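Local coordinates for protein 4-hydroxy-3-methylbut-2-enyl diphosphate reductase, apicoplast (PDB 4N7B) that reduces (E)-4-hydroxy-3-methylbut-2-enyl diphosphate to isopentenyl and dimethylallyl diphosphate, using an iron-sulfur cluster, in the last step of the apicoplast MEP isoprenoid pathway, at residues Asn219-Leu224 / Thr506-Asp511; Ile295-Arg300 / Tyr350-His355; Asn364-Leu369 / Gln395-Lys400; Ser441-Lys446 / Ser482-Pro487. All coordinates share one frame; numbering follows the deposited sequence. Where two conformers were deposited one is given.

Interaction 1 of 4, residues Asn219-Leu224 / Thr506-Asp511; sequences NKILYL and TLQNFD
Leu224 O is the best-held polar atom, gripped by two hydrogen bonds. Phe510 N donates to Leu224 O at 2.8 Å, with a nearly straight N-H...O angle of 173°, from above the carbonyl plane. A water donates to Leu224 O at 2.6 Å and also donates to Asn509 OD1, so it ties the backbone of one strand to a side chain of the other. Four more backbone bonds alternate between the strands, as in a regular parallel pair. Along the ladder the approach changes: Gln508 N lies in the carbonyl plane of Leu222 O, whereas Leu224 N meets Gln508 O almost along the C=O axis. The CA-H groups of Ile221 and Tyr223 also face carbonyl oxygens of the other strand.

On one face of the sheet, Ile221 CG2, anti to its backbone N, sits 3.7 Å above the centre of the Tyr223 ring. The same methyl, Ile221 CG2, meets Gln508 CG at 4.0 Å. On the other face, the side chains of Leu222 and Leu507 run side by side in the same direction. Leu507 CD1 also reaches Leu224 CB at 3.9 Å.

Strand 506-511 forms one edge of a five-stranded parallel sheet, with strand 221-226 between it and strand 477-482. Helix 488-499 packs on the leucine face. Helix 414-427 packs on Tyr223 and Phe510.

Interaction 2 of 4, residues Ile295-Arg300 / Tyr350-His355; sequences ISPQIR and YNEAPH
Pro297 and Glu352 form the close-packed part of this contact, between the start of helix 297-305 and a type I turn at Tyr350-Ala353. Pro297 CG lies 3.3 Å from Glu352 OE1, and the two side chains cross obliquely. The glutamate chain bends at chi2 (-77°), which brings its carboxylate back to the proline. The other oxygen, Glu352 OE2, is hydrogen-bonded to His322. Pro297 CD rests against the Asn351 backbone, 3.5 Å from Asn351 O.

Beside this packing, Asn351 ND2 donates to Ser296 OG at 3.0 Å, with an N-H...O angle of 164°, and the hydroxyl lies close to the amide plane.

The Gln298 side is looser. Its chain also bends at chi2 and crosses Asn351 at about a right angle, the amide planes 73° apart. Gln298 NE2 makes a weak bond to Asn351 O at 3.4 Å. Gln298 OE1 faces Asn351 CB and has no polar partner in the model, although the contact buries it.

The contact joins the helix after strand 287-290 of one four-stranded parallel sheet to the turn before strand 357-360 of the other. Its chemistry implies a modest join: one firm bond between side chains, one weak bond from an amide to a backbone carbonyl, and a carboxylate held by His322 and braced against a proline ring.

Interaction 3 of 4, residues Asn364-Leu369 / Gln395-Lys400; sequences NDVDKL and QKLKNK
Two nearly parallel helix ends, 15° apart with axes 10.0 Å from each other, pack side by side here. They are the ends of helices 363-368 and 387-400, which pack on a four-stranded parallel sheet of an alpha/beta unit, over strand 334-338.

The main donor is Lys400 NZ. Its side chain leaves with CG anti to the backbone N (chi1 -167°) and stays extended, so the ammonium reaches the C-terminal end of the neighbouring helix. Lys400 NZ donates to Val366 O at 2.9 Å and to Leu369 O at 2.6 Å. Each bond lies in the carbonyl plane, on a lone pair. Asp367 O is also near, at 2.8 Å from Lys400 NZ. Val366 O has a second donor, Leu369 N, so it accepts two bonds. The positive charge would suit the carbonyl-rich end of the helix and probably offsets its partial negative charge.

A second lysine works nearer the solvent. Lys396 bends at chi4 (52°) and crosses Asp367, forming a long salt bridge from Lys396 NZ to Asp367 OD1 at 3.6 Å.

Beneath the polar groups lies an apolar layer. Val366 CG1 rests on the Lys396 chain. Leu369 and Leu397 cross obliquely above Ile336, with Leu369 CD1 4.1 Å from Leu397 CD2.

Interaction 4 of 4, residues Ser441-Lys446 / Ser482-Pro487; sequences SSNAKK and SAASTP. With SO4 (sulfate ion), chain C.
Asn443 holds chi1 at 79°, with CG in the crowded position between its backbone N and carbonyl carbon, and chi2 at 87°. These torsions aim its two amide ends at different partners. Asn443 OD1 accepts from Ala484 N at 3.1 Å, in plane and on a lone pair, with an N-H...O angle of 172°. Asn443 ND2 donates to sulfate O4 at 3.0 Å. The loop bond thus fixes the rotation of the amide that binds the anion.

Ser441 is the N-cap of helix 442-452. Ser441 OG, anti to its backbone N, accepts from Ala444 N at 3.2 Å. This leaves the next two amides pointing at the sulfate: Ser442 N donates to sulfate O3 at 2.8 Å and Asn443 N to sulfate O4 at 2.9 Å. The helix N-terminus would add favourable polarity. His260 and His343 also bond to the sulfate. Underneath, Ala444 CB and Ala483 CB are pressed to 3.4 Å, tighter than usual.

Ala484 touches the iron-sulfur cluster, and Ser485 lies beside Ser441. The site is an anion pocket at a helix N-terminus. The sulfate, probably from the crystallisation liquor, is consistent with the diphosphate position in the IspH family, and Ser441, Ser442, Asn443 and Ser485 probably bind the substrate, as in relatives.

Interaction 4 is the only one of the four at the active site: it holds the sulfate, and the Ala484 side chain is about 4 Å from the iron-sulfur cluster. Interaction 1 belongs to the same sheet region, since strand 477-482 leads into the 482-487 loop and pairs with strand 221-226. Their centres are 21 Å apart and their nearest atoms about 7 Å. Interactions 2 and 3 lie farther out, with centres 25 and 28 Å from that of interaction 4. Interaction 2 is nearer to catalytic groups: the Ile295 side chain is about 10 Å from that of Glu345, the probable proton donor. Interactions 1 and 2 are on opposite sides of the chain's centre, 45 Å apart between centres.

Interaction 1 of 4, residues Asn219-Leu224 / Thr506-Asp511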
loop_
_atom_site.group_PDB
_atom_site.type_symbol
_atom_site.label_atom_id
_atom_site.label_comp_id
_atom_site.label_asym_id
_atom_site.label_seq_id
_atom_site.Cartn_x
_atom_site.Cartn_y
_atom_site.Cartn_z
ATOM N N ASN A 219 -21.355 -28.610 -1.162
ATOM C CA ASN A 219 -20.880 -27.907 -2.345
ATOM C C ASN A 219 -19.655 -27.069 -2.054
ATOM O O ASN A 219 -19.722 -26.105 -1.294
ATOM C CB ASN A 219 -21.977 -27.007 -2.872
ATOM C CG ASN A 219 -22.119 -27.102 -4.340
ATOM O OD1 ASN A 219 -22.572 -28.121 -4.859
ATOM N ND2 ASN A 219 -21.734 -26.046 -5.043
ATOM N N LYS A 220 -18.529 -27.442 -2.645
ATOM C CA LYS A 220 -17.285 -26.728 -2.398
ATOM C C LYS A 220 -17.049 -25.684 -3.478
ATOM O O LYS A 220 -17.093 -25.996 -4.670
ATOM C CB LYS A 220 -16.132 -27.720 -2.324
ATOM C CG LYS A 220 -16.367 -28.785 -1.252
ATOM C CD LYS A 220 -15.218 -29.752 -1.151
ATOM C CE LYS A 220 -14.027 -29.109 -0.484
ATOM N NZ LYS A 220 -12.915 -30.086 -0.266
ATOM N N ILE A 221 -16.806 -24.445 -3.069
ATOM C CA ILE A 221 -16.594 -23.374 -4.027
ATOM C C ILE A 221 -15.449 -22.467 -3.635
ATOM O O ILE A 221 -15.324 -22.057 -2.472
ATOM C CB ILE A 221 -17.823 -22.486 -4.150
ATOM C CG1 ILE A 221 -19.025 -23.300 -4.599
ATOM C CG2 ILE A 221 -17.554 -21.348 -5.145
ATOM C CD1 ILE A 221 -20.301 -22.490 -4.587
ATOM N N LEU A 222 -14.614 -22.143 -4.616
ATOM C CA LEU A 222 -13.576 -21.138 -4.440
ATOM C C LEU A 222 -13.951 -19.888 -5.216
ATOM O O LEU A 222 -14.056 -19.894 -6.455
ATOM C CB LEU A 222 -12.229 -21.677 -4.906
ATOM C CG LEU A 222 -11.087 -20.669 -4.883
ATOM C CD1 LEU A 222 -10.628 -20.423 -3.481
ATOM C CD2 LEU A 222 -9.941 -21.171 -5.731
ATOM N N TYR A 223 -14.194 -18.811 -4.486
ATOM C CA TYR A 223 -14.518 -17.547 -5.105
ATOM C C TYR A 223 -13.227 -16.790 -5.312
ATOM O O TYR A 223 -12.613 -16.308 -4.354
ATOM C CB TYR A 223 -15.445 -16.743 -4.216
ATOM C CG TYR A 223 -16.839 -17.307 -4.074
ATOM C CD1 TYR A 223 -17.783 -17.110 -5.065
ATOM C CD2 TYR A 223 -17.222 -18.006 -2.928
ATOM C CE1 TYR A 223 -19.066 -17.602 -4.943
ATOM C CE2 TYR A 223 -18.510 -18.502 -2.795
ATOM C CZ TYR A 223 -19.423 -18.293 -3.815
ATOM O OH TYR A 223 -20.697 -18.774 -3.714
ATOM N N LEU A 224 -12.797 -16.724 -6.558
ATOM C CA LEU A 224 -11.626 -15.961 -6.929
ATOM C C LEU A 224 -12.076 -14.537 -7.201
ATOM O O LEU A 224 -12.881 -14.264 -8.104
ATOM C CB LEU A 224 -10.952 -16.556 -8.166
ATOM C CG LEU A 224 -9.739 -15.784 -8.691
ATOM C CD1 LEU A 224 -8.618 -15.759 -7.639
ATOM C CD2 LEU A 224 -9.251 -16.425 -9.996
ATOM N N THR A 506 -14.802 -25.985 -6.419
ATOM C CA THR A 506 -15.234 -25.551 -7.750
ATOM C C THR A 506 -14.923 -24.069 -7.913
ATOM O O THR A 506 -15.281 -23.250 -7.069
ATOM C CB THR A 506 -16.737 -25.776 -7.990
ATOM O OG1 THR A 506 -17.018 -27.176 -7.985
ATOM C CG2 THR A 506 -17.152 -25.194 -9.353
ATOM N N LEU A 507 -14.247 -23.725 -8.998
ATOM C CA LEU A 507 -13.828 -22.353 -9.217
ATOM C C LEU A 507 -14.987 -21.471 -9.702
ATOM O O LEU A 507 -15.700 -21.813 -10.655
ATOM C CB LEU A 507 -12.683 -22.323 -10.225
ATOM C CG LEU A 507 -12.096 -20.959 -10.568
ATOM C CD1 LEU A 507 -11.638 -20.241 -9.324
ATOM C CD2 LEU A 507 -10.941 -21.145 -11.521
ATOM N N GLN A 508 -15.171 -20.344 -9.023
ATOM C CA GLN A 508 -16.092 -19.317 -9.468
ATOM C C GLN A 508 -15.422 -17.955 -9.355
ATOM O O GLN A 508 -14.628 -17.717 -8.453
ATOM C CB GLN A 508 -17.384 -19.348 -8.657
ATOM C CG GLN A 508 -18.282 -20.532 -8.992
ATOM C CD GLN A 508 -18.650 -20.588 -10.469
ATOM O OE1 GLN A 508 -19.348 -19.711 -10.977
ATOM N NE2 GLN A 508 -18.171 -21.615 -11.164
ATOM N N ASN A 509 -15.729 -17.065 -10.289
ATOM C CA ASN A 509 -15.225 -15.703 -10.204
ATOM C C ASN A 509 -16.199 -14.856 -9.427
ATOM O O ASN A 509 -17.408 -14.971 -9.598
ATOM C CB ASN A 509 -15.047 -15.090 -11.586
ATOM C CG ASN A 509 -13.936 -15.753 -12.368
ATOM O OD1 ASN A 509 -12.757 -15.437 -12.198
ATOM N ND2 ASN A 509 -14.304 -16.690 -13.216
ATOM N N PHE A 510 -15.673 -13.990 -8.582
ATOM C CA PHE A 510 -16.498 -12.965 -7.985
ATOM C C PHE A 510 -15.961 -11.580 -8.335
ATOM O O PHE A 510 -14.819 -11.241 -8.008
ATOM C CB PHE A 510 -16.592 -13.092 -6.466
ATOM C CG PHE A 510 -17.459 -12.031 -5.879
ATOM C CD1 PHE A 510 -18.846 -12.146 -5.947
ATOM C CD2 PHE A 510 -16.906 -10.865 -5.381
ATOM C CE1 PHE A 510 -19.657 -11.146 -5.460
ATOM C CE2 PHE A 510 -17.708 -9.854 -4.906
ATOM C CZ PHE A 510 -19.087 -9.991 -4.937
ATOM N N ASP A 511 -16.799 -10.769 -8.970
ATOM C CA ASP A 511 -16.413 -9.425 -9.382
ATOM C C ASP A 511 -17.043 -8.341 -8.533
ATOM O O ASP A 511 -18.259 -8.223 -8.491
ATOM C CB ASP A 511 -16.860 -9.182 -10.816
ATOM C CG ASP A 511 -15.886 -9.726 -11.826
ATOM O OD1 ASP A 511 -16.039 -10.904 -12.240
ATOM O OD2 ASP A 511 -14.968 -8.965 -12.209
HETATM O O HOH W 1 -12.118 -13.235 -10.395
#

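Interaction 2 of 4, residues Ile295-Arg300 / Tyr350-His355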
loop_
_atom_site.group_PDB
_atom_site.type_symbol
_atom_site.label_atom_id
_atom_site.label_comp_id
_atom_site.label_asym_id
_atom_site.label_seq_id
_atom_site.Cartn_x
_atom_site.Cartn_y
_atom_site.Cartn_z
ATOM N N ILE A 295 8.738 9.289 0.712
ATOM C CA ILE A 295 9.952 9.555 1.451
ATOM C C ILE A 295 9.858 10.899 2.161
ATOM O O ILE A 295 9.083 11.769 1.758
ATOM C CB ILE A 295 11.184 9.540 0.498
ATOM C CG1 ILE A 295 12.481 9.502 1.308
ATOM C CG2 ILE A 295 11.170 10.748 -0.461
ATOM C CD1 ILE A 295 12.706 8.186 2.021
ATOM N N SER A 296 10.632 11.057 3.232
ATOM C CA SER A 296 10.713 12.332 3.930
ATOM C C SER A 296 11.515 13.331 3.082
ATOM O O SER A 296 12.510 12.960 2.455
ATOM C CB SER A 296 11.371 12.149 5.305
ATOM O OG SER A 296 10.639 11.241 6.113
ATOM N N PRO A 297 11.073 14.598 3.039
ATOM C CA PRO A 297 11.735 15.657 2.259
ATOM C C PRO A 297 13.209 15.794 2.617
ATOM O O PRO A 297 14.044 16.100 1.768
ATOM C CB PRO A 297 10.993 16.929 2.675
ATOM C CG PRO A 297 9.686 16.467 3.238
ATOM C CD PRO A 297 9.888 15.085 3.765
ATOM N N GLN A 298 13.513 15.568 3.888
ATOM C CA GLN A 298 14.869 15.703 4.414
ATOM C C GLN A 298 15.820 14.742 3.706
ATOM O O GLN A 298 16.961 15.084 3.405
ATOM C CB GLN A 298 14.867 15.418 5.915
ATOM C CG GLN A 298 14.080 16.434 6.748
ATOM C CD GLN A 298 12.578 16.171 6.777
ATOM O OE1 GLN A 298 12.082 15.264 6.118
ATOM N NE2 GLN A 298 11.850 16.972 7.545
ATOM N N ILE A 299 15.340 13.531 3.446
ATOM C CA ILE A 299 16.138 12.536 2.742
ATOM C C ILE A 299 16.550 13.071 1.378
ATOM O O ILE A 299 17.657 12.806 0.902
ATOM C CB ILE A 299 15.361 11.234 2.542
ATOM C CG1 ILE A 299 14.922 10.672 3.896
ATOM C CG2 ILE A 299 16.207 10.223 1.802
ATOM C CD1 ILE A 299 16.064 10.439 4.845
ATOM N N ARG A 300 15.660 13.835 0.755
ATOM C CA ARG A 300 15.921 14.368 -0.575
ATOM C C ARG A 300 17.094 15.341 -0.557
ATOM O O ARG A 300 18.036 15.202 -1.338
ATOM C CB ARG A 300 14.674 15.056 -1.143
ATOM C CG ARG A 300 13.525 14.112 -1.359
ATOM C CD ARG A 300 12.229 14.821 -1.734
ATOM N NE ARG A 300 11.734 14.274 -2.991
ATOM C CZ ARG A 300 10.661 13.506 -3.128
ATOM N NH1 ARG A 300 9.894 13.189 -2.099
ATOM N NH2 ARG A 300 10.343 13.066 -4.326
ATOM N N TYR A 350 4.266 12.681 7.372
ATOM C CA TYR A 350 4.437 13.485 8.572
ATOM C C TYR A 350 5.528 14.525 8.350
ATOM O O TYR A 350 5.365 15.694 8.677
ATOM C CB TYR A 350 4.799 12.583 9.762
ATOM C CG TYR A 350 5.069 13.335 11.066
ATOM C CD1 TYR A 350 4.035 13.704 11.919
ATOM C CD2 TYR A 350 6.360 13.695 11.424
ATOM C CE1 TYR A 350 4.286 14.410 13.097
ATOM C CE2 TYR A 350 6.615 14.393 12.606
ATOM C CZ TYR A 350 5.576 14.742 13.435
ATOM O OH TYR A 350 5.840 15.427 14.601
ATOM N N ASN A 351 6.647 14.110 7.772
ATOM C CA ASN A 351 7.802 14.992 7.708
ATOM C C ASN A 351 7.684 16.101 6.673
ATOM O O ASN A 351 8.609 16.885 6.501
ATOM C CB ASN A 351 9.074 14.175 7.506
ATOM C CG ASN A 351 9.611 13.632 8.816
ATOM O OD1 ASN A 351 9.547 14.303 9.840
ATOM N ND2 ASN A 351 10.124 12.415 8.792
ATOM N N GLU A 352 6.542 16.187 6.002
ATOM C CA GLU A 352 6.304 17.302 5.091
ATOM C C GLU A 352 5.907 18.547 5.884
ATOM O O GLU A 352 6.120 19.663 5.428
ATOM C CB GLU A 352 5.224 16.955 4.071
ATOM C CG GLU A 352 5.603 15.838 3.096
ATOM C CD GLU A 352 6.548 16.294 1.984
ATOM O OE1 GLU A 352 6.889 17.492 1.931
ATOM O OE2 GLU A 352 6.949 15.449 1.152
ATOM N N ALA A 353 5.335 18.355 7.069
ATOM C CA ALA A 353 4.997 19.475 7.947
ATOM C C ALA A 353 5.062 19.030 9.411
ATOM O O ALA A 353 4.071 19.100 10.134
ATOM C CB ALA A 353 3.609 20.012 7.611
ATOM N N PRO A 354 6.245 18.586 9.858
ATOM C CA PRO A 354 6.409 17.896 11.146
ATOM C C PRO A 354 6.002 18.737 12.368
ATOM O O PRO A 354 5.503 18.187 13.352
ATOM C CB PRO A 354 7.913 17.586 11.184
ATOM C CG PRO A 354 8.542 18.617 10.297
ATOM C CD PRO A 354 7.537 18.905 9.223
ATOM N N HIS A 355 6.196 20.046 12.305
ATOM C CA HIS A 355 5.969 20.892 13.473
ATOM C C HIS A 355 4.505 21.269 13.640
ATOM O O HIS A 355 4.128 21.802 14.675
ATOM C CB HIS A 355 6.830 22.156 13.398
ATOM C CG HIS A 355 8.300 21.879 13.367
ATOM N ND1 HIS A 355 8.866 20.780 13.986
ATOM C CD2 HIS A 355 9.324 22.546 12.787
ATOM C CE1 HIS A 355 10.167 20.786 13.785
ATOM N NE2 HIS A 355 10.474 21.849 13.059
#

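Interaction 3 of 4, residues Asn364-Leu369 / Gln395-Lys400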
loop_
_atom_site.group_PDB
_atom_site.type_symbol
_atom_site.label_atom_id
_atom_site.label_comp_id
_atom_site.label_asym_id
_atom_site.label_seq_id
_atom_site.Cartn_x
_atom_site.Cartn_y
_atom_site.Cartn_z
ATOM N N ASN A 364 -7.725 6.897 21.427
ATOM C CA ASN A 364 -7.080 7.475 22.600
ATOM C C ASN A 364 -6.379 8.771 22.133
ATOM O O ASN A 364 -6.536 9.831 22.743
ATOM C CB ASN A 364 -6.078 6.494 23.227
ATOM C CG ASN A 364 -6.743 5.429 24.159
ATOM O OD1 ASN A 364 -7.961 5.420 24.367
ATOM N ND2 ASN A 364 -5.916 4.526 24.713
ATOM N N ASP A 365 -5.661 8.689 21.009
ATOM C CA ASP A 365 -4.892 9.814 20.496
ATOM C C ASP A 365 -5.803 10.991 20.193
ATOM O O ASP A 365 -5.395 12.153 20.307
ATOM C CB ASP A 365 -4.121 9.416 19.237
ATOM C CG ASP A 365 -2.968 8.466 19.522
ATOM O OD1 ASP A 365 -2.523 8.370 20.695
ATOM O OD2 ASP A 365 -2.500 7.811 18.562
ATOM N N VAL A 366 -7.042 10.696 19.815
ATOM C CA VAL A 366 -8.003 11.754 19.526
ATOM C C VAL A 366 -8.368 12.525 20.802
ATOM O O VAL A 366 -8.442 13.762 20.794
ATOM C CB VAL A 366 -9.293 11.194 18.908
ATOM C CG1 VAL A 366 -10.350 12.281 18.843
ATOM C CG2 VAL A 366 -9.014 10.631 17.520
ATOM N N ASP A 367 -8.606 11.791 21.889
ATOM C CA ASP A 367 -8.972 12.403 23.158
ATOM C C ASP A 367 -7.906 13.369 23.616
ATOM O O ASP A 367 -8.209 14.363 24.263
ATOM C CB ASP A 367 -9.144 11.343 24.240
ATOM C CG ASP A 367 -10.419 10.547 24.084
ATOM O OD1 ASP A 367 -11.475 11.163 23.820
ATOM O OD2 ASP A 367 -10.366 9.303 24.223
ATOM N N LYS A 368 -6.657 13.061 23.286
ATOM C CA LYS A 368 -5.521 13.848 23.749
ATOM C C LYS A 368 -5.321 15.154 22.974
ATOM O O LYS A 368 -4.601 16.033 23.427
ATOM C CB LYS A 368 -4.243 13.008 23.699
ATOM C CG LYS A 368 -4.214 11.900 24.720
ATOM C CD LYS A 368 -2.987 11.017 24.559
ATOM C CE LYS A 368 -3.019 9.835 25.544
ATOM N NZ LYS A 368 -1.846 8.921 25.401
ATOM N N LEU A 369 -5.958 15.303 21.822
ATOM C CA LEU A 369 -5.738 16.500 21.018
ATOM C C LEU A 369 -6.361 17.739 21.656
ATOM O O LEU A 369 -7.516 17.717 22.078
ATOM C CB LEU A 369 -6.320 16.328 19.619
ATOM C CG LEU A 369 -5.636 15.305 18.724
ATOM C CD1 LEU A 369 -6.379 15.230 17.405
ATOM C CD2 LEU A 369 -4.175 15.685 18.506
ATOM N N GLN A 395 -15.098 9.700 12.600
ATOM C CA GLN A 395 -16.334 10.057 13.271
ATOM C C GLN A 395 -16.052 10.698 14.626
ATOM O O GLN A 395 -16.706 11.670 15.016
ATOM C CB GLN A 395 -17.173 8.808 13.483
ATOM C CG GLN A 395 -18.457 9.037 14.238
ATOM C CD GLN A 395 -19.279 7.766 14.315
ATOM O OE1 GLN A 395 -19.162 6.984 15.269
ATOM N NE2 GLN A 395 -20.100 7.536 13.292
ATOM N N LYS A 396 -15.086 10.140 15.345
ATOM C CA LYS A 396 -14.709 10.659 16.659
ATOM C C LYS A 396 -14.018 12.006 16.487
ATOM O O LYS A 396 -14.300 12.947 17.210
ATOM C CB LYS A 396 -13.788 9.673 17.374
ATOM C CG LYS A 396 -13.690 9.918 18.860
ATOM C CD LYS A 396 -12.855 8.866 19.538
ATOM C CE LYS A 396 -12.613 9.241 20.990
ATOM N NZ LYS A 396 -13.882 9.561 21.701
ATOM N N LEU A 397 -13.138 12.103 15.495
ATOM C CA LEU A 397 -12.490 13.373 15.171
ATOM C C LEU A 397 -13.495 14.480 14.900
ATOM O O LEU A 397 -13.322 15.618 15.342
ATOM C CB LEU A 397 -11.605 13.242 13.937
ATOM C CG LEU A 397 -10.105 13.213 14.188
ATOM C CD1 LEU A 397 -9.395 13.211 12.854
ATOM C CD2 LEU A 397 -9.633 14.391 15.048
ATOM N N LYS A 398 -14.534 14.151 14.149
ATOM C CA LYS A 398 -15.532 15.131 13.764
ATOM C C LYS A 398 -16.426 15.524 14.919
ATOM O O LYS A 398 -16.943 16.630 14.941
ATOM C CB LYS A 398 -16.396 14.590 12.635
ATOM C CG LYS A 398 -15.796 14.778 11.279
ATOM C CD LYS A 398 -16.807 14.376 10.226
ATOM C CE LYS A 398 -16.338 14.693 8.835
ATOM N NZ LYS A 398 -17.142 13.927 7.831
ATOM N N ASN A 399 -16.629 14.614 15.865
ATOM C CA ASN A 399 -17.408 14.931 17.057
ATOM C C ASN A 399 -16.695 16.025 17.826
ATOM O O ASN A 399 -17.282 17.033 18.198
ATOM C CB ASN A 399 -17.573 13.704 17.963
ATOM C CG ASN A 399 -18.574 12.703 17.413
ATOM O OD1 ASN A 399 -19.432 13.055 16.596
ATOM N ND2 ASN A 399 -18.474 11.443 17.863
ATOM N N LYS A 400 -15.405 15.817 18.042
ATOM C CA LYS A 400 -14.598 16.758 18.792
ATOM C C LYS A 400 -14.350 18.046 17.998
ATOM O O LYS A 400 -14.482 19.139 18.531
ATOM C CB LYS A 400 -13.280 16.094 19.159
ATOM C CG LYS A 400 -12.497 16.851 20.187
ATOM C CD LYS A 400 -11.352 16.023 20.725
ATOM C CE LYS A 400 -10.533 16.830 21.714
ATOM N NZ LYS A 400 -9.491 15.996 22.381
#

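Interaction 4 of 4, residues Ser441-Lys446 / Ser482-Pro487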
loop_
_atom_site.group_PDB
_atom_site.type_symbol
_atom_site.label_atom_id
_atom_site.label_comp_id
_atom_site.label_asym_id
_atom_site.label_seq_id
_atom_site.Cartn_x
_atom_site.Cartn_y
_atom_site.Cartn_z
ATOM N N SER A 441 2.934 -6.001 4.647
ATOM C CA SER A 441 2.008 -5.118 3.938
ATOM C C SER A 441 0.751 -4.759 4.731
ATOM O O SER A 441 -0.064 -5.628 5.065
ATOM C CB SER A 441 1.563 -5.738 2.615
ATOM O OG SER A 441 0.393 -5.072 2.170
ATOM N N SER A 442 0.557 -3.469 4.977
ATOM C CA SER A 442 -0.583 -3.026 5.764
ATOM C C SER A 442 -1.908 -3.335 5.060
ATOM O O SER A 442 -2.833 -3.848 5.688
ATOM C CB SER A 442 -0.455 -1.531 6.108
ATOM O OG SER A 442 -1.696 -0.989 6.535
ATOM N N ASN A 443 -2.020 -3.051 3.765
ATOM C CA ASN A 443 -3.305 -3.259 3.101
ATOM C C ASN A 443 -3.676 -4.743 3.053
ATOM O O ASN A 443 -4.857 -5.090 3.077
ATOM C CB ASN A 443 -3.349 -2.623 1.691
ATOM C CG ASN A 443 -2.652 -3.466 0.645
ATOM O OD1 ASN A 443 -3.251 -4.359 0.053
ATOM N ND2 ASN A 443 -1.382 -3.180 0.403
ATOM N N ALA A 444 -2.678 -5.623 2.960
ATOM C CA ALA A 444 -2.932 -7.063 3.060
ATOM C C ALA A 444 -3.548 -7.361 4.424
ATOM O O ALA A 444 -4.594 -8.010 4.528
ATOM C CB ALA A 444 -1.638 -7.864 2.893
ATOM N N LYS A 445 -2.907 -6.867 5.477
ATOM C CA LYS A 445 -3.401 -7.132 6.818
ATOM C C LYS A 445 -4.801 -6.578 6.995
ATOM O O LYS A 445 -5.621 -7.176 7.697
ATOM C CB LYS A 445 -2.444 -6.561 7.863
ATOM C CG LYS A 445 -1.201 -7.437 8.023
ATOM C CD LYS A 445 -0.251 -6.911 9.084
ATOM C CE LYS A 445 0.456 -5.665 8.619
ATOM N NZ LYS A 445 1.558 -5.306 9.566
ATOM N N LYS A 446 -5.100 -5.462 6.330
ATOM C CA LYS A 446 -6.425 -4.851 6.475
ATOM C C LYS A 446 -7.482 -5.641 5.710
ATOM O O LYS A 446 -8.675 -5.573 6.031
ATOM C CB LYS A 446 -6.417 -3.369 6.072
ATOM C CG LYS A 446 -5.435 -2.526 6.882
ATOM C CD LYS A 446 -5.730 -2.624 8.375
ATOM C CE LYS A 446 -4.507 -2.260 9.224
ATOM N NZ LYS A 446 -4.709 -2.670 10.673
ATOM N N SER A 482 -6.081 -11.050 -2.859
ATOM C CA SER A 482 -4.669 -10.793 -2.683
ATOM C C SER A 482 -4.436 -9.306 -2.554
ATOM O O SER A 482 -5.214 -8.502 -3.059
ATOM C CB SER A 482 -3.869 -11.357 -3.864
ATOM O OG SER A 482 -4.298 -10.748 -5.071
ATOM N N ALA A 483 -3.364 -8.956 -1.855
ATOM C CA ALA A 483 -3.047 -7.572 -1.560
ATOM C C ALA A 483 -2.508 -6.842 -2.777
ATOM O O ALA A 483 -2.184 -7.454 -3.796
ATOM C CB ALA A 483 -2.036 -7.511 -0.452
ATOM N N ALA A 484 -2.398 -5.527 -2.649
ATOM C CA ALA A 484 -2.006 -4.674 -3.757
ATOM C C ALA A 484 -0.550 -4.846 -4.165
ATOM O O ALA A 484 -0.131 -4.316 -5.191
ATOM C CB ALA A 484 -2.286 -3.203 -3.406
ATOM N N SER A 485 0.219 -5.578 -3.370
ATOM C CA SER A 485 1.654 -5.757 -3.607
ATOM C C SER A 485 1.944 -7.201 -3.997
ATOM O O SER A 485 3.096 -7.572 -4.195
ATOM C CB SER A 485 2.455 -5.425 -2.339
ATOM O OG SER A 485 1.753 -5.901 -1.170
ATOM N N THR A 486 0.903 -8.021 -4.105
ATOM C CA THR A 486 1.065 -9.473 -4.328
ATOM C C THR A 486 1.066 -9.916 -5.820
ATOM O O THR A 486 0.090 -9.700 -6.543
ATOM C CB THR A 486 -0.048 -10.250 -3.602
ATOM O OG1 THR A 486 -0.042 -9.898 -2.213
ATOM C CG2 THR A 486 0.182 -11.735 -3.729
ATOM N N PRO A 487 2.154 -10.572 -6.268
ATOM C CA PRO A 487 2.235 -11.066 -7.651
ATOM C C PRO A 487 1.160 -12.091 -7.959
ATOM O O PRO A 487 0.876 -12.948 -7.128
ATOM C CB PRO A 487 3.622 -11.709 -7.726
ATOM C CG PRO A 487 4.381 -11.141 -6.566
ATOM C CD PRO A 487 3.374 -10.862 -5.499
HETATM S S SO4 C . 1.502 -1.203 2.367
HETATM O O1 SO4 C . 1.768 0.205 2.111
HETATM O O2 SO4 C . 2.139 -2.028 1.335
HETATM O O3 SO4 C . 2.068 -1.512 3.678
HETATM O O4 SO4 C . 0.061 -1.514 2.400
#